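Local coordinates for NDP-N-acetyl-D-galactosaminuronic acid dehydrogenase (Methanosarcina mazei Go1, PDB 3G79), which works as an NDP-N-acetyl-D-galactosaminuronic acid dehydrogenase, an oxidoreductase of the NAD-binding UDP-glucose/GDP-mannose dehydrogenase family, at the interface of chains A and B. Coordinates in Å, arbitrary orientation; residue numbers count along the deposited sequence, not the author numbering. Chains: chain A/B, NDP-N-acetyl-D-galactosaminuronic acid dehydrogenase.

Contact 1: the interface of chains A and B. Residues chain A 277, 279-281; chain B 241-242, 245, 281, 283.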
ATOM      1  N   GLY A 277      -8.154   2.090   6.600  1.00 46.93           N
ATOM      2  CA  GLY A 277      -8.696   2.198   5.254  1.00 46.11           C
ATOM      3  C   GLY A 277      -8.288   3.507   4.588  1.00 45.68           C
ATOM      4  O   GLY A 277      -8.602   3.738   3.417  1.00 46.35           O
ATOM      5  N   THR A 279      -4.817   5.278   5.676  1.00 38.60           N
ATOM      6  CA  THR A 279      -3.341   5.249   5.595  1.00 38.87           C
ATOM      7  C   THR A 279      -2.859   4.745   4.248  1.00 37.76           C
ATOM      8  O   THR A 279      -3.416   3.796   3.692  1.00 38.22           O
ATOM      9  CB  THR A 279      -2.600   4.274   6.623  1.00 40.02           C
ATOM     10  OG1 THR A 279      -3.505   3.669   7.565  1.00 45.85           O
ATOM     11  CG2 THR A 279      -1.426   4.975   7.315  1.00 45.20           C
ATOM     12  N   ARG A 280      -1.803   5.363   3.748  1.00 36.48           N
ATOM     13  CA  ARG A 280      -1.103   4.852   2.590  1.00 34.79           C
ATOM     14  C   ARG A 280       0.004   3.927   3.049  1.00 34.14           C
ATOM     15  O   ARG A 280       0.660   3.293   2.241  1.00 33.79           O
ATOM     16  CB  ARG A 280      -0.556   6.003   1.751  1.00 33.84           C
ATOM     17  CG  ARG A 280      -1.510   6.404   0.643  1.00 28.85           C
ATOM     18  CD  ARG A 280      -2.091   7.804   0.772  1.00 33.22           C
ATOM     19  NE  ARG A 280      -3.348   7.789   1.468  1.00 26.35           N
ATOM     20  CZ  ARG A 280      -4.472   8.407   1.081  1.00 33.11           C
ATOM     21  NH1 ARG A 280      -4.519   9.106  -0.025  1.00 23.67           N
ATOM     22  NH2 ARG A 280      -5.568   8.292   1.831  1.00 24.68           N
ATOM     23  N   ALA A 281       0.188   3.853   4.369  1.00 34.80           N
ATOM     24  CA  ALA A 281       1.153   2.951   5.019  1.00 34.25           C
ATOM     25  C   ALA A 281       2.516   2.915   4.323  1.00 32.89           C
ATOM     26  O   ALA A 281       3.028   1.861   4.007  1.00 32.89           O
ATOM     27  CB  ALA A 281       0.563   1.557   5.153  1.00 34.06           C
TER
ATOM     28  N   PHE B 241      -0.439   6.948  -4.645  1.00 32.64           N
ATOM     29  CA  PHE B 241      -0.274   5.775  -3.739  1.00 32.55           C
ATOM     30  C   PHE B 241      -1.595   5.090  -3.357  1.00 31.84           C
ATOM     31  O   PHE B 241      -1.689   3.860  -3.331  1.00 30.51           O
ATOM     32  CB  PHE B 241       0.456   6.200  -2.483  1.00 33.05           C
ATOM     33  CG  PHE B 241       1.952   6.157  -2.607  1.00 38.24           C
ATOM     34  CD1 PHE B 241       2.608   6.767  -3.697  1.00 34.74           C
ATOM     35  CD2 PHE B 241       2.718   5.543  -1.623  1.00 34.24           C
ATOM     36  CE1 PHE B 241       3.961   6.711  -3.817  1.00 38.08           C
ATOM     37  CE2 PHE B 241       4.101   5.503  -1.722  1.00 37.76           C
ATOM     38  CZ  PHE B 241       4.724   6.086  -2.803  1.00 35.26           C
ATOM     39  N   ARG B 242      -2.624   5.880  -3.041  1.00 31.96           N
ATOM     40  CA  ARG B 242      -3.890   5.256  -2.784  1.00 31.99           C
ATOM     41  C   ARG B 242      -4.385   4.531  -4.058  1.00 30.85           C
ATOM     42  O   ARG B 242      -4.834   3.390  -4.008  1.00 30.26           O
ATOM     43  CB  ARG B 242      -4.910   6.226  -2.213  1.00 32.94           C
ATOM     44  CG  ARG B 242      -6.316   5.736  -2.453  1.00 55.09           C
ATOM     45  CD  ARG B 242      -7.342   6.451  -1.662  1.00 35.00           C
ATOM     46  NE  ARG B 242      -7.820   5.615  -0.584  1.00 55.84           N
ATOM     47  CZ  ARG B 242      -9.094   5.536  -0.250  1.00 36.54           C
ATOM     48  NH1 ARG B 242     -10.007   6.233  -0.933  1.00 56.33           N
ATOM     49  NH2 ARG B 242      -9.459   4.754   0.750  1.00 56.24           N
ATOM     50  N   GLN B 245      -2.658   1.246  -4.343  1.00 29.82           N
ATOM     51  CA  GLN B 245      -3.194   0.327  -3.364  1.00 30.40           C
ATOM     52  C   GLN B 245      -4.482  -0.330  -3.957  1.00 29.61           C
ATOM     53  O   GLN B 245      -4.618  -1.588  -3.960  1.00 30.46           O
ATOM     54  CB  GLN B 245      -3.526   1.058  -2.039  1.00 31.97           C
ATOM     55  CG  GLN B 245      -2.382   1.320  -1.045  1.00 25.91           C
ATOM     56  CD  GLN B 245      -2.822   2.303   0.010  1.00 32.96           C
ATOM     57  OE1 GLN B 245      -2.861   3.535  -0.221  1.00 26.87           O
ATOM     58  NE2 GLN B 245      -3.173   1.779   1.186  1.00 26.80           N
ATOM     59  N   ALA B 281      -1.739  -2.318   4.736  1.00 36.31           N
ATOM     60  CA  ALA B 281      -2.850  -1.361   4.535  1.00 35.37           C
ATOM     61  C   ALA B 281      -3.731  -1.660   3.315  1.00 35.55           C
ATOM     62  O   ALA B 281      -3.983  -0.774   2.482  1.00 36.66           O
ATOM     63  CB  ALA B 281      -2.348   0.053   4.516  1.00 34.25           C
ATOM     64  N   LEU B 283      -6.662  -2.287   0.753  1.00 34.17           N
ATOM     65  CA  LEU B 283      -7.916  -1.573   0.476  1.00 33.40           C
ATOM     66  C   LEU B 283      -8.976  -2.530  -0.029  1.00 32.66           C
ATOM     67  O   LEU B 283      -8.819  -3.745   0.097  1.00 33.24           O
ATOM     68  CB  LEU B 283      -7.692  -0.458  -0.532  1.00 33.67           C
ATOM     69  CG  LEU B 283      -6.762   0.647  -0.052  1.00 47.07           C
ATOM     70  CD1 LEU B 283      -6.931   1.884  -0.948  1.00 34.03           C
ATOM     71  CD2 LEU B 283      -7.044   0.966   1.430  1.00 34.11           C
TER
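Two side-chain-to-backbone hydrogen bonds join a loop of chain A to a helix of chain B. In the first, NE2, the amide nitrogen of B:Gln245, donates to the carbonyl O of A:Thr279 at 3.2 Å; the donor lies in the carbonyl plane on a lone pair, and the bond is fairly straight (160° at H). In the second, the guanidinium NH2 of B:Arg242 reaches A:Gly277 O at 3.0 Å, nearly along the C=O axis and more bent at the hydrogen. The methyl CD2 of B:Leu283 lies beside that same carbonyl oxygen.

The aliphatic part of A:Arg280 packs across chain B: its chain, bent at chi2 and chi3, crosses B:Gln245 at about a right angle; CG lies 3.3 Å from OE1 of B:Gln245 and 3.7 Å from CB of B:Phe241. Further out, the guanidinium of A:Arg280 has CB of B:Arg242 over one face, toward its rim. The two guanidinium planes are 12° apart, with A:Arg280 NH2 and B:Arg242 NE separated by 4.3 Å, a proximity of like charges that may cost some energy.

What positions the amide is a bond within chain B: B:Gln245 NE2 also donates to B:Ala281 O at 3.0 Å, and both acceptor oxygens lie close to the amide plane. One nitrogen thus serves a carbonyl from each chain, which fixes the amide's rotation. CG stands anti to the carbonyl carbon (chi1 -82°), and the chain runs extended beyond it. An alanine here would remove both bonds and would probably loosen the A:Thr279 loop against the helix.

The methyls of A:Ala281 and B:Ala281 meet tightly, CB to CB at 3.3 Å, the same residue from each chain, so this central loop-to-helix patch lies near the two-fold axis and is probably part of the dimer interface. B:Phe241, B:Arg242 and B:Gln245 lie midway along helix 228-259; the remaining residues belong to the loops that follow helix 263-271.

Contact 2: the interface of chains A and B. Residues chain A 252, 254-255, 258-259, 261; chain B 151, 233, 301, 304-305, 312.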
ATOM      1  N   LEU A 252       9.280   6.572  -5.893  1.00 25.86           N
ATOM      2  CA  LEU A 252       9.006   7.979  -5.678  1.00 27.06           C
ATOM      3  C   LEU A 252      10.360   8.637  -5.433  1.00 29.26           C
ATOM      4  O   LEU A 252      10.591   9.770  -5.873  1.00 29.86           O
ATOM      5  CB  LEU A 252       8.068   8.180  -4.496  1.00 25.54           C
ATOM      6  CG  LEU A 252       7.128   9.353  -4.285  1.00 36.50           C
ATOM      7  CD1 LEU A 252       7.467   9.919  -2.919  1.00 24.97           C
ATOM      8  CD2 LEU A 252       7.031  10.435  -5.432  1.00 23.74           C
ATOM      9  N   LEU A 254      13.268   7.754  -6.889  1.00 24.75           N
ATOM     10  CA  LEU A 254      13.770   8.110  -8.227  1.00 24.96           C
ATOM     11  C   LEU A 254      13.108   9.402  -8.770  1.00 24.31           C
ATOM     12  O   LEU A 254      13.786  10.303  -9.149  1.00 24.64           O
ATOM     13  CB  LEU A 254      13.649   6.950  -9.216  1.00 25.07           C
ATOM     14  CG  LEU A 254      14.227   5.647  -8.692  1.00 23.29           C
ATOM     15  CD1 LEU A 254      13.871   4.473  -9.559  1.00 25.46           C
ATOM     16  CD2 LEU A 254      15.710   5.760  -8.584  1.00 24.69           C
ATOM     17  N   TYR A 255      11.790   9.521  -8.705  1.00 24.81           N
ATOM     18  CA  TYR A 255      11.113  10.750  -9.136  1.00 25.13           C
ATOM     19  C   TYR A 255      11.572  11.989  -8.372  1.00 24.86           C
ATOM     20  O   TYR A 255      11.666  13.075  -8.944  1.00 23.35           O
ATOM     21  CB  TYR A 255       9.594  10.575  -9.035  1.00 26.33           C
ATOM     22  CG  TYR A 255       9.003   9.751 -10.160  1.00 37.79           C
ATOM     23  CD1 TYR A 255       7.614   9.582 -10.291  1.00 27.73           C
ATOM     24  CD2 TYR A 255       9.821   9.160 -11.109  1.00 26.82           C
ATOM     25  CE1 TYR A 255       7.070   8.836 -11.343  1.00 38.30           C
ATOM     26  CE2 TYR A 255       9.298   8.425 -12.143  1.00 38.39           C
ATOM     27  CZ  TYR A 255       7.926   8.260 -12.261  1.00 27.86           C
ATOM     28  OH  TYR A 255       7.452   7.514 -13.330  1.00 39.45           O
ATOM     29  N   ALA A 258      14.849  13.286  -9.602  1.00 29.17           N
ATOM     30  CA  ALA A 258      14.702  14.024 -10.847  1.00 29.33           C
ATOM     31  C   ALA A 258      14.227  15.461 -10.608  1.00 29.40           C
ATOM     32  O   ALA A 258      14.552  16.328 -11.398  1.00 30.86           O
ATOM     33  CB  ALA A 258      13.731  13.304 -11.756  1.00 28.58           C
ATOM     34  N   MET A 259      13.459  15.705  -9.540  1.00 27.28           N
ATOM     35  CA  MET A 259      12.794  17.001  -9.351  1.00 25.97           C
ATOM     36  C   MET A 259      13.590  17.830  -8.347  1.00 26.21           C
ATOM     37  O   MET A 259      13.196  18.930  -7.969  1.00 26.25           O
ATOM     38  CB  MET A 259      11.291  16.858  -8.939  1.00 23.96           C
ATOM     39  CG  MET A 259      10.301  16.574 -10.101  1.00 25.72           C
ATOM     40  SD  MET A 259       8.528  16.273  -9.711  1.00 23.59           S
ATOM     41  CE  MET A 259       8.825  14.579  -9.228  1.00 26.00           C
ATOM     42  N   ILE A 261      13.934  17.344  -5.253  1.00 25.29           N
ATOM     43  CA  ILE A 261      13.227  17.460  -3.948  1.00 25.65           C
ATOM     44  C   ILE A 261      13.499  16.296  -2.966  1.00 24.57           C
ATOM     45  O   ILE A 261      13.920  15.238  -3.372  1.00 25.17           O
ATOM     46  CB  ILE A 261      11.706  17.614  -4.111  1.00 25.53           C
ATOM     47  CG1 ILE A 261      11.137  16.429  -4.915  1.00 22.96           C
ATOM     48  CG2 ILE A 261      11.385  18.977  -4.738  1.00 22.83           C
ATOM     49  CD1 ILE A 261       9.595  16.214  -4.781  1.00 26.46           C
TER
ATOM     50  N   PRO B 151       2.716  19.735 -10.124  1.00 40.69           N
ATOM     51  CA  PRO B 151       4.070  19.943  -9.599  1.00 40.32           C
ATOM     52  C   PRO B 151       4.882  20.843 -10.514  1.00 39.71           C
ATOM     53  O   PRO B 151       4.777  20.714 -11.735  1.00 39.98           O
ATOM     54  CB  PRO B 151       4.677  18.536  -9.560  1.00 40.33           C
ATOM     55  CG  PRO B 151       3.516  17.609  -9.528  1.00 47.49           C
ATOM     56  CD  PRO B 151       2.335  18.312 -10.140  1.00 40.69           C
ATOM     57  N   VAL B 233       4.215  17.942  -5.049  1.00 26.33           N
ATOM     58  CA  VAL B 233       4.380  16.513  -5.270  1.00 25.35           C
ATOM     59  C   VAL B 233       3.677  15.627  -4.180  1.00 26.28           C
ATOM     60  O   VAL B 233       3.176  14.518  -4.475  1.00 24.32           O
ATOM     61  CB  VAL B 233       5.844  16.195  -5.431  1.00 24.95           C
ATOM     62  CG1 VAL B 233       6.094  14.672  -5.470  1.00 25.00           C
ATOM     63  CG2 VAL B 233       6.374  16.830  -6.695  1.00 23.74           C
ATOM     64  N   LEU B 301       2.092  13.903 -11.778  1.00 27.49           N
ATOM     65  CA  LEU B 301       3.379  13.588 -11.186  1.00 29.24           C
ATOM     66  C   LEU B 301       4.369  13.186 -12.273  1.00 30.29           C
ATOM     67  O   LEU B 301       5.485  13.701 -12.302  1.00 29.99           O
ATOM     68  CB  LEU B 301       3.261  12.535 -10.067  1.00 28.88           C
ATOM     69  CG  LEU B 301       4.485  11.835  -9.458  1.00 43.21           C
ATOM     70  CD1 LEU B 301       5.440  12.760  -8.723  1.00 28.63           C
ATOM     71  CD2 LEU B 301       3.957  10.790  -8.504  1.00 29.25           C
ATOM     72  N   GLY B 304       5.169  16.206 -14.358  1.00 30.37           N
ATOM     73  CA  GLY B 304       6.043  16.973 -13.485  1.00 30.92           C
ATOM     74  C   GLY B 304       7.507  16.539 -13.519  1.00 31.63           C
ATOM     75  O   GLY B 304       8.412  17.391 -13.464  1.00 30.94           O
ATOM     76  N   VAL B 305       7.742  15.226 -13.604  1.00 31.71           N
ATOM     77  CA  VAL B 305       9.088  14.712 -13.729  1.00 32.15           C
ATOM     78  C   VAL B 305       9.618  15.190 -15.067  1.00 32.77           C
ATOM     79  O   VAL B 305      10.712  15.751 -15.155  1.00 32.42           O
ATOM     80  CB  VAL B 305       9.123  13.166 -13.641  1.00 32.48           C
ATOM     81  CG1 VAL B 305      10.476  12.614 -14.094  1.00 20.06           C
ATOM     82  CG2 VAL B 305       8.771  12.703 -12.234  1.00 20.66           C
ATOM     83  N   LEU B 312      16.393  11.348 -14.810  1.00 47.32           N
ATOM     84  CA  LEU B 312      15.745  10.161 -14.242  1.00 45.62           C
ATOM     85  C   LEU B 312      16.438   8.907 -14.733  1.00 45.82           C
ATOM     86  O   LEU B 312      16.569   8.733 -15.936  1.00 46.05           O
ATOM     87  CB  LEU B 312      14.285  10.090 -14.702  1.00 44.50           C
ATOM     88  CG  LEU B 312      13.022   9.877 -13.836  1.00 32.62           C
ATOM     89  CD1 LEU B 312      11.999   9.097 -14.658  1.00 43.90           C
ATOM     90  CD2 LEU B 312      13.189   9.192 -12.510  1.00 43.75           C
TER
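The phenol ring of A:Tyr255 is the flat group of this patch. Over one face sits the methyl CG2 of B:Val305, 3.9 Å from the ring centroid in a CH-pi contact and offset toward the rim near CG. At the edge, in the ring plane, B:Leu312 CD2 touches A:Tyr255 CD2 at 3.6 Å, while B:Leu312 CD1 lies against CE2. On the opposite flank of the ring, CG of B:Leu301 comes obliquely to 3.9 Å from CD1 of A:Tyr255. The ring is therefore bordered by three branched aliphatic side chains of chain B; chi1 (-77°) points it toward chain B, and chi2 (-175°) sets which way its face turns.

A:Met259 is the second main contributor. It runs straight through chi2 and turns at chi3 (-79°), which carries its methyl CE to 3.5 Å from B:Val305 CG2, the same methyl that covers the tyrosine. CE also meets B:Leu301 CD1. The sulfur points the other way: SD and CG2 of B:Val233 approach tip to tip at 3.7 Å. That valine branch is shared, for A:Ile261 CD1 lies 3.8 Å from the same CG2 of B:Val233.

B:Val305 divides its work between two branches. CG1, anti to the backbone N, faces A:Ala258 CB at 4.1 Å, while CG2 serves both A:Tyr255 and A:Met259, approached from directions roughly at right angles. No nitrogen or oxygen pairs across this patch, so cohesion rests on the fit of apolar surfaces, consistent with a hydrophobic part of the dimer contact. The chain A groups come from the last turns of helix 228-258 and the residues just after it; chain B offers helix 293-307, the start of helix 228-259 and the loop residue B:Leu312, whose CD2 also lies 3.6 Å from the backbone carbonyl O of A:Leu254.

Contact 1 and contact 2 are about 21 Å apart, between the centres of their C-alpha atoms, and both draw on the long helix that starts at residue 228. Contact 1 uses its middle, from chain B; contact 2 uses its C-terminal end from chain A and, through B:Val233, its beginning from chain B. Contact 1 is partly polar and lies near the two-fold axis, whereas contact 2 is apolar and more peripheral. Symmetry repeats each with the chains exchanged, so each long helix takes part at several points, against loops and helix 293-307 of the other chain. This fits the family's helix-mediated dimers, without proving the solution state.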